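Local coordinates for protein 2,3-dihydroxy-2,3-dihydrophenylpropionate dehydrogenase (Pseudomonas sp. MC1, PDB 5XTF) that oxidises naphthalene cis-dihydrodiol to 1,2-dihydroxynaphthalene with NAD(+) as the electron acceptor, a step in the bacterial breakdown of aromatic hydrocarbons, at residues Lys134-Gly139 with Ala174-Val179; Gly181-Leu186 with Gly264-Ile269. One frame throughout, in Å; residues are numbered along the deposited sequence.

Both contacts are made by helix 170-190 of a Rossmann-type short-chain dehydrogenase, and their centres lie about 11 Å apart. Contact 1 comes first along the chain and packs residues 174-179 against helix 118-150; contact 2 follows, two turns further along the same helix, where residues 181-186 meet the segment 264-269 with the last sheet strand. M182 joins them directly, its CE packing 3.5 Å from F137 CD1 and 3.7 Å from Y136 CB. Helix 170-190 therefore ties the cofactor side of the fold, where K176 binds NAD(+) (absent from this chain), to one margin of the parallel sheet, and both contacts also touch the second subunit of the tetramer.

Contact 1 of 2, residues Lys134-Gly139 with Ala174-Val179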
ATOM      1  N   LYS B 134       6.519   0.857 -21.712  1.00 20.19           N
ATOM      2  CA  LYS B 134       6.059   1.556 -22.908  1.00 23.16           C
ATOM      3  C   LYS B 134       5.278   0.625 -23.835  1.00 21.26           C
ATOM      4  O   LYS B 134       4.236   1.009 -24.387  1.00 23.37           O
ATOM      5  CB  LYS B 134       7.235   2.187 -23.653  1.00 22.53           C
ATOM      6  CG  LYS B 134       6.753   3.272 -24.580  1.00 21.48           C
ATOM      7  CD  LYS B 134       7.823   3.796 -25.526  1.00 23.92           C
ATOM      8  CE  LYS B 134       7.217   4.902 -26.401  1.00 29.69           C
ATOM      9  NZ  LYS B 134       8.218   5.599 -27.259  1.00 28.46           N
ATOM     10  N   SER B 135       5.735  -0.606 -23.996  1.00 20.88           N
ATOM     11  CA  SER B 135       5.023  -1.485 -24.910  1.00 24.58           C
ATOM     12  C   SER B 135       3.711  -2.007 -24.314  1.00 22.25           C
ATOM     13  O   SER B 135       2.850  -2.462 -25.070  1.00 25.20           O
ATOM     14  CB  SER B 135       5.926  -2.637 -25.349  1.00 22.79           C
ATOM     15  OG  SER B 135       6.005  -3.602 -24.318  1.00 31.14           O
ATOM     16  N   TYR B 136       3.508  -1.920 -22.993  1.00 23.64           N
ATOM     17  CA  TYR B 136       2.156  -2.111 -22.460  1.00 22.87           C
ATOM     18  C   TYR B 136       1.231  -0.996 -22.939  1.00 25.31           C
ATOM     19  O   TYR B 136       0.107  -1.259 -23.390  1.00 25.13           O
ATOM     20  CB  TYR B 136       2.156  -2.162 -20.932  1.00 19.41           C
ATOM     21  CG  TYR B 136       2.617  -3.462 -20.308  1.00 22.54           C
ATOM     22  CD1 TYR B 136       3.228  -4.463 -21.060  1.00 22.88           C
ATOM     23  CD2 TYR B 136       2.432  -3.686 -18.951  1.00 22.37           C
ATOM     24  CE1 TYR B 136       3.644  -5.650 -20.458  1.00 23.21           C
ATOM     25  CE2 TYR B 136       2.844  -4.857 -18.346  1.00 19.57           C
ATOM     26  CZ  TYR B 136       3.442  -5.831 -19.094  1.00 21.96           C
ATOM     27  OH  TYR B 136       3.830  -6.966 -18.440  1.00 22.95           O
ATOM     28  N   PHE B 137       1.704   0.261 -22.869  1.00 23.65           N
ATOM     29  CA  PHE B 137       0.939   1.382 -23.417  1.00 24.65           C
ATOM     30  C   PHE B 137       0.624   1.166 -24.893  1.00 22.59           C
ATOM     31  O   PHE B 137      -0.502   1.423 -25.340  1.00 25.00           O
ATOM     32  CB  PHE B 137       1.705   2.694 -23.230  1.00 23.03           C
ATOM     33  CG  PHE B 137       1.587   3.291 -21.846  1.00 25.82           C
ATOM     34  CD1 PHE B 137       2.600   3.111 -20.906  1.00 25.98           C
ATOM     35  CD2 PHE B 137       0.483   4.045 -21.494  1.00 26.17           C
ATOM     36  CE1 PHE B 137       2.501   3.663 -19.636  1.00 25.74           C
ATOM     37  CE2 PHE B 137       0.375   4.599 -20.229  1.00 29.68           C
ATOM     38  CZ  PHE B 137       1.385   4.407 -19.301  1.00 26.42           C
ATOM     39  N   SER B 138       1.604   0.683 -25.661  1.00 24.45           N
ATOM     40  CA  SER B 138       1.421   0.496 -27.103  1.00 23.14           C
ATOM     41  C   SER B 138       0.381  -0.584 -27.406  1.00 24.22           C
ATOM     42  O   SER B 138      -0.546  -0.359 -28.195  1.00 28.90           O
ATOM     43  CB  SER B 138       2.767   0.169 -27.751  1.00 25.80           C
ATOM     44  OG  SER B 138       2.633  -0.167 -29.128  1.00 28.74           O
ATOM     45  N   GLY B 139       0.503  -1.754 -26.773  1.00 22.48           N
ATOM     46  CA  GLY B 139      -0.505  -2.791 -26.940  1.00 20.92           C
ATOM     47  C   GLY B 139      -1.908  -2.332 -26.585  1.00 24.57           C
ATOM     48  O   GLY B 139      -2.868  -2.619 -27.309  1.00 24.27           O
ATOM     49  N   ALA B 174      11.567  -0.325 -10.565  1.00 23.93           N
ATOM     50  CA  ALA B 174      10.872   0.899 -10.949  1.00 19.70           C
ATOM     51  C   ALA B 174       9.909   0.643 -12.102  1.00 20.84           C
ATOM     52  O   ALA B 174       8.797   1.181 -12.122  1.00 19.68           O
ATOM     53  CB  ALA B 174      11.889   1.979 -11.310  1.00 19.60           C
ATOM     54  N   SER B 175      10.305  -0.187 -13.070  1.00 21.70           N
ATOM     55  CA  SER B 175       9.400  -0.469 -14.181  1.00 24.16           C
ATOM     56  C   SER B 175       8.180  -1.245 -13.701  1.00 22.48           C
ATOM     57  O   SER B 175       7.057  -0.996 -14.148  1.00 24.85           O
ATOM     58  CB  SER B 175      10.112  -1.238 -15.295  1.00 22.80           C
ATOM     59  OG  SER B 175      10.378  -2.591 -14.950  1.00 22.20           O
ATOM     60  N   LYS B 176       8.378  -2.175 -12.781  1.00 22.97           N
ATOM     61  CA  LYS B 176       7.248  -2.947 -12.290  1.00 23.56           C
ATOM     62  C   LYS B 176       6.344  -2.121 -11.387  1.00 23.73           C
ATOM     63  O   LYS B 176       5.140  -2.383 -11.323  1.00 24.53           O
ATOM     64  CB  LYS B 176       7.767  -4.199 -11.592  1.00 24.70           C
ATOM     65  CG  LYS B 176       8.299  -5.226 -12.630  1.00 32.21           C
ATOM     66  CD  LYS B 176       7.188  -5.615 -13.633  1.00 29.38           C
ATOM     67  CE  LYS B 176       7.631  -6.720 -14.576  1.00 32.87           C
ATOM     68  NZ  LYS B 176       6.508  -7.125 -15.480  1.00 27.35           N
ATOM     69  N   HIS B 177       6.885  -1.107 -10.700  1.00 21.30           N
ATOM     70  CA  HIS B 177       6.008  -0.174 -10.004  1.00 20.90           C
ATOM     71  C   HIS B 177       5.222   0.692 -10.978  1.00 20.77           C
ATOM     72  O   HIS B 177       4.047   0.995 -10.736  1.00 22.42           O
ATOM     73  CB  HIS B 177       6.810   0.693  -9.044  1.00 19.58           C
ATOM     74  CG  HIS B 177       7.079   0.033  -7.734  1.00 21.66           C
ATOM     75  ND1 HIS B 177       7.999  -0.987  -7.591  1.00 23.46           N
ATOM     76  CD2 HIS B 177       6.542   0.236  -6.507  1.00 21.18           C
ATOM     77  CE1 HIS B 177       8.018  -1.379  -6.329  1.00 24.72           C
ATOM     78  NE2 HIS B 177       7.147  -0.651  -5.652  1.00 24.40           N
ATOM     79  N   ALA B 178       5.842   1.105 -12.083  1.00 19.38           N
ATOM     80  CA  ALA B 178       5.095   1.863 -13.079  1.00 20.02           C
ATOM     81  C   ALA B 178       3.881   1.076 -13.583  1.00 21.23           C
ATOM     82  O   ALA B 178       2.812   1.655 -13.804  1.00 21.55           O
ATOM     83  CB  ALA B 178       6.020   2.272 -14.229  1.00 18.20           C
ATOM     84  N   VAL B 179       4.007  -0.252 -13.726  1.00 19.94           N
ATOM     85  CA  VAL B 179       2.859  -1.050 -14.179  1.00 22.68           C
ATOM     86  C   VAL B 179       1.700  -0.942 -13.186  1.00 21.86           C
ATOM     87  O   VAL B 179       0.544  -0.749 -13.584  1.00 22.48           O
ATOM     88  CB  VAL B 179       3.260  -2.520 -14.430  1.00 19.43           C
ATOM     89  CG1 VAL B 179       2.071  -3.306 -14.884  1.00 17.68           C
ATOM     90  CG2 VAL B 179       4.374  -2.604 -15.493  1.00 19.69           C
TER
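K176, the lysine of the YxxxK signature of short-chain dehydrogenases that begins at Y172, and V179, one turn further along helix 170-190, meet Y136 of helix 118-150. The CA atoms of Y136 and V179 are 8.4 Å apart, and the tyrosine side chain reaches across. V179 takes the ring at its edge: CG1 lies near the ring plane, 3.9 Å from Y136 CE2, while V179 CG2, equally close to that carbon, stands off the plane on one side. The valine runs at roughly a right angle to the tyrosine side chain.

K176 starts out from the far side of its helix. Its chain bends at the second torsion (chi2 -58°) and is otherwise extended beyond it, which carries NZ round to 4.0 Å from Y136 OH. That is proximity rather than a bond. The hydroxyl is hydrogen-bonded to the carbonyl of T157, while the lysine nitrogen bonds to A158 O and, weakly, to T157 O. Carbonyls at and just past the end of strand 153-157 thus receive both polar groups, which probably brings them close together. K176 is an NAD(+)-binding residue, although this chain holds no cofactor. The side chain of N104, another such residue, is about 5 Å from that of Y136, consistent with a second-shell position for the tyrosine.

Next to Y136, F137 meets the ring of F125 of the second subunit. M156 of strand 153-157 packs against both Y136 and V179 from the sheet, and S175 and A178 extend the helix pairing to V133 of helix 118-150.

Contact 2 of 2, residues Gly181-Leu186 with Gly264-Ile269; sequences GMVKAL and GTVISI
V183 carries this meeting of helix 170-190 with the segment 264-269, and the residues around it on 181-186 turn mostly to other partners. Just ahead of it, M182 faces helix 118-150, where V133 packs on it, and also meets A174 of the second subunit. V183 then points to the sheet. Its CG1, anti to the backbone nitrogen (chi1 172°), is the methyl that does the touching and has three neighbours at nearly equal range: it is 4.0 Å from T265 O, 4.1 Å from G264 C and 4.1 Å from V266 CG2. One methyl therefore rests on the G264-T265 backbone and on the V266 side chain. G264 has positive phi (71°), a conformation that favours glycine, and its backbone packs against the valine methyl.

K184 only grazes the other segment; its chain leads away to the second subunit, where NZ makes a weak hydrogen bond to H163 O. At the end of the segment L186 packs on I140 of helix 118-150.

Beside 264-269 in the sheet, the parallel strand 195-201 holds it by backbone hydrogen bonds, and A198 of that strand lies against both V183 and V266. T265 N bonds to N197 OD1, and T265 OG1 reaches S268 O of the third subunit in an exchange made in both directions.

Across the two segments, then, the contact is van der Waals packing centred on one methyl. It helps seat the helix on the sheet without directional bonds; those are supplied by neighbours of the strand, chiefly 195-201.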
ATOM      1  N   GLY B 181       1.060   1.592 -11.528  1.00 20.63           N
ATOM      2  CA  GLY B 181       0.480   2.896 -11.779  1.00 17.47           C
ATOM      3  C   GLY B 181      -0.463   2.878 -12.963  1.00 20.36           C
ATOM      4  O   GLY B 181      -1.552   3.455 -12.908  1.00 24.91           O
ATOM      5  N   MET B 182      -0.059   2.207 -14.043  1.00 22.24           N
ATOM      6  CA  MET B 182      -0.924   2.048 -15.212  1.00 23.58           C
ATOM      7  C   MET B 182      -2.233   1.364 -14.858  1.00 18.78           C
ATOM      8  O   MET B 182      -3.297   1.771 -15.334  1.00 23.34           O
ATOM      9  CB  MET B 182      -0.217   1.239 -16.294  1.00 21.83           C
ATOM     10  CG  MET B 182       1.082   1.787 -16.767  1.00 24.37           C
ATOM     11  SD  MET B 182       1.801   0.649 -17.984  1.00 28.92           S
ATOM     12  CE  MET B 182       0.610   0.743 -19.325  1.00 24.77           C
ATOM     13  N   VAL B 183      -2.169   0.287 -14.068  1.00 24.33           N
ATOM     14  CA  VAL B 183      -3.376  -0.450 -13.691  1.00 23.63           C
ATOM     15  C   VAL B 183      -4.384   0.476 -13.026  1.00 22.22           C
ATOM     16  O   VAL B 183      -5.579   0.445 -13.334  1.00 25.81           O
ATOM     17  CB  VAL B 183      -3.034  -1.633 -12.767  1.00 22.61           C
ATOM     18  CG1 VAL B 183      -4.296  -2.237 -12.252  1.00 22.07           C
ATOM     19  CG2 VAL B 183      -2.218  -2.676 -13.493  1.00 22.48           C
ATOM     20  N   LYS B 184      -3.919   1.313 -12.102  1.00 21.23           N
ATOM     21  CA  LYS B 184      -4.852   2.178 -11.391  1.00 23.13           C
ATOM     22  C   LYS B 184      -5.380   3.290 -12.286  1.00 22.02           C
ATOM     23  O   LYS B 184      -6.576   3.599 -12.250  1.00 21.49           O
ATOM     24  CB  LYS B 184      -4.189   2.771 -10.154  1.00 23.63           C
ATOM     25  CG  LYS B 184      -3.568   1.752  -9.227  1.00 28.10           C
ATOM     26  CD  LYS B 184      -3.346   2.386  -7.850  1.00 36.17           C
ATOM     27  CE  LYS B 184      -2.097   1.862  -7.148  1.00 34.79           C
ATOM     28  NZ  LYS B 184      -1.703   2.833  -6.079  1.00 36.77           N
ATOM     29  N   ALA B 185      -4.501   3.922 -13.082  1.00 23.11           N
ATOM     30  CA  ALA B 185      -4.925   5.057 -13.899  1.00 19.34           C
ATOM     31  C   ALA B 185      -5.834   4.621 -15.041  1.00 20.17           C
ATOM     32  O   ALA B 185      -6.859   5.261 -15.311  1.00 21.92           O
ATOM     33  CB  ALA B 185      -3.705   5.797 -14.446  1.00 21.55           C
ATOM     34  N   LEU B 186      -5.479   3.538 -15.728  1.00 20.08           N
ATOM     35  CA  LEU B 186      -6.300   3.089 -16.844  1.00 21.99           C
ATOM     36  C   LEU B 186      -7.637   2.526 -16.373  1.00 21.68           C
ATOM     37  O   LEU B 186      -8.664   2.755 -17.012  1.00 22.94           O
ATOM     38  CB  LEU B 186      -5.528   2.068 -17.671  1.00 21.56           C
ATOM     39  CG  LEU B 186      -4.333   2.707 -18.357  1.00 23.18           C
ATOM     40  CD1 LEU B 186      -3.575   1.660 -19.138  1.00 21.54           C
ATOM     41  CD2 LEU B 186      -4.796   3.860 -19.250  1.00 22.87           C
ATOM     42  N   GLY B 264      -9.128  -2.355 -11.512  1.00 25.58           N
ATOM     43  CA  GLY B 264      -8.130  -1.746 -10.656  1.00 23.99           C
ATOM     44  C   GLY B 264      -7.443  -2.682  -9.695  1.00 23.79           C
ATOM     45  O   GLY B 264      -6.752  -2.213  -8.798  1.00 27.75           O
ATOM     46  N   THR B 265      -7.617  -3.986  -9.844  1.00 26.55           N
ATOM     47  CA  THR B 265      -7.145  -4.979  -8.889  1.00 27.33           C
ATOM     48  C   THR B 265      -5.820  -5.553  -9.357  1.00 24.68           C
ATOM     49  O   THR B 265      -5.547  -5.624 -10.557  1.00 25.38           O
ATOM     50  CB  THR B 265      -8.187  -6.103  -8.732  1.00 28.87           C
ATOM     51  OG1 THR B 265      -9.300  -5.621  -7.978  1.00 33.07           O
ATOM     52  CG2 THR B 265      -7.642  -7.367  -8.055  1.00 29.30           C
ATOM     53  N   VAL B 266      -4.999  -5.963  -8.397  1.00 26.13           N
ATOM     54  CA  VAL B 266      -3.737  -6.646  -8.650  1.00 20.11           C
ATOM     55  C   VAL B 266      -3.707  -7.901  -7.778  1.00 24.36           C
ATOM     56  O   VAL B 266      -3.813  -7.810  -6.551  1.00 25.73           O
ATOM     57  CB  VAL B 266      -2.538  -5.733  -8.359  1.00 23.16           C
ATOM     58  CG1 VAL B 266      -1.234  -6.522  -8.359  1.00 23.90           C
ATOM     59  CG2 VAL B 266      -2.479  -4.630  -9.391  1.00 21.40           C
ATOM     60  N   ILE B 267      -3.589  -9.067  -8.406  1.00 21.69           N
ATOM     61  CA  ILE B 267      -3.586 -10.347  -7.712  1.00 19.11           C
ATOM     62  C   ILE B 267      -2.143 -10.832  -7.610  1.00 22.50           C
ATOM     63  O   ILE B 267      -1.533 -11.210  -8.617  1.00 22.47           O
ATOM     64  CB  ILE B 267      -4.476 -11.375  -8.434  1.00 18.02           C
ATOM     65  CG1 ILE B 267      -5.937 -10.907  -8.410  1.00 18.19           C
ATOM     66  CG2 ILE B 267      -4.299 -12.768  -7.829  1.00 15.48           C
ATOM     67  CD1 ILE B 267      -6.898 -11.806  -9.127  1.00 17.39           C
ATOM     68  N   SER B 268      -1.591 -10.822  -6.398  1.00 22.20           N
ATOM     69  CA  SER B 268      -0.271 -11.394  -6.149  1.00 24.78           C
ATOM     70  C   SER B 268      -0.336 -12.908  -6.127  1.00 26.21           C
ATOM     71  O   SER B 268      -1.229 -13.498  -5.512  1.00 28.58           O
ATOM     72  CB  SER B 268       0.296 -10.914  -4.812  1.00 25.34           C
ATOM     73  OG  SER B 268       0.555  -9.532  -4.869  1.00 33.36           O
ATOM     74  N   ILE B 269       0.637 -13.536  -6.773  1.00 25.40           N
ATOM     75  CA  ILE B 269       0.771 -14.985  -6.742  1.00 24.41           C
ATOM     76  C   ILE B 269       2.265 -15.285  -6.712  1.00 28.00           C
ATOM     77  O   ILE B 269       2.913 -15.425  -7.755  1.00 29.99           O
ATOM     78  CB  ILE B 269       0.027 -15.645  -7.927  1.00 23.08           C
ATOM     79  CG1 ILE B 269       0.257 -17.153  -7.940  1.00 23.85           C
ATOM     80  CG2 ILE B 269       0.403 -15.009  -9.266  1.00 20.60           C
ATOM     81  CD1 ILE B 269      -0.802 -17.929  -8.704  1.00 24.70           C
TER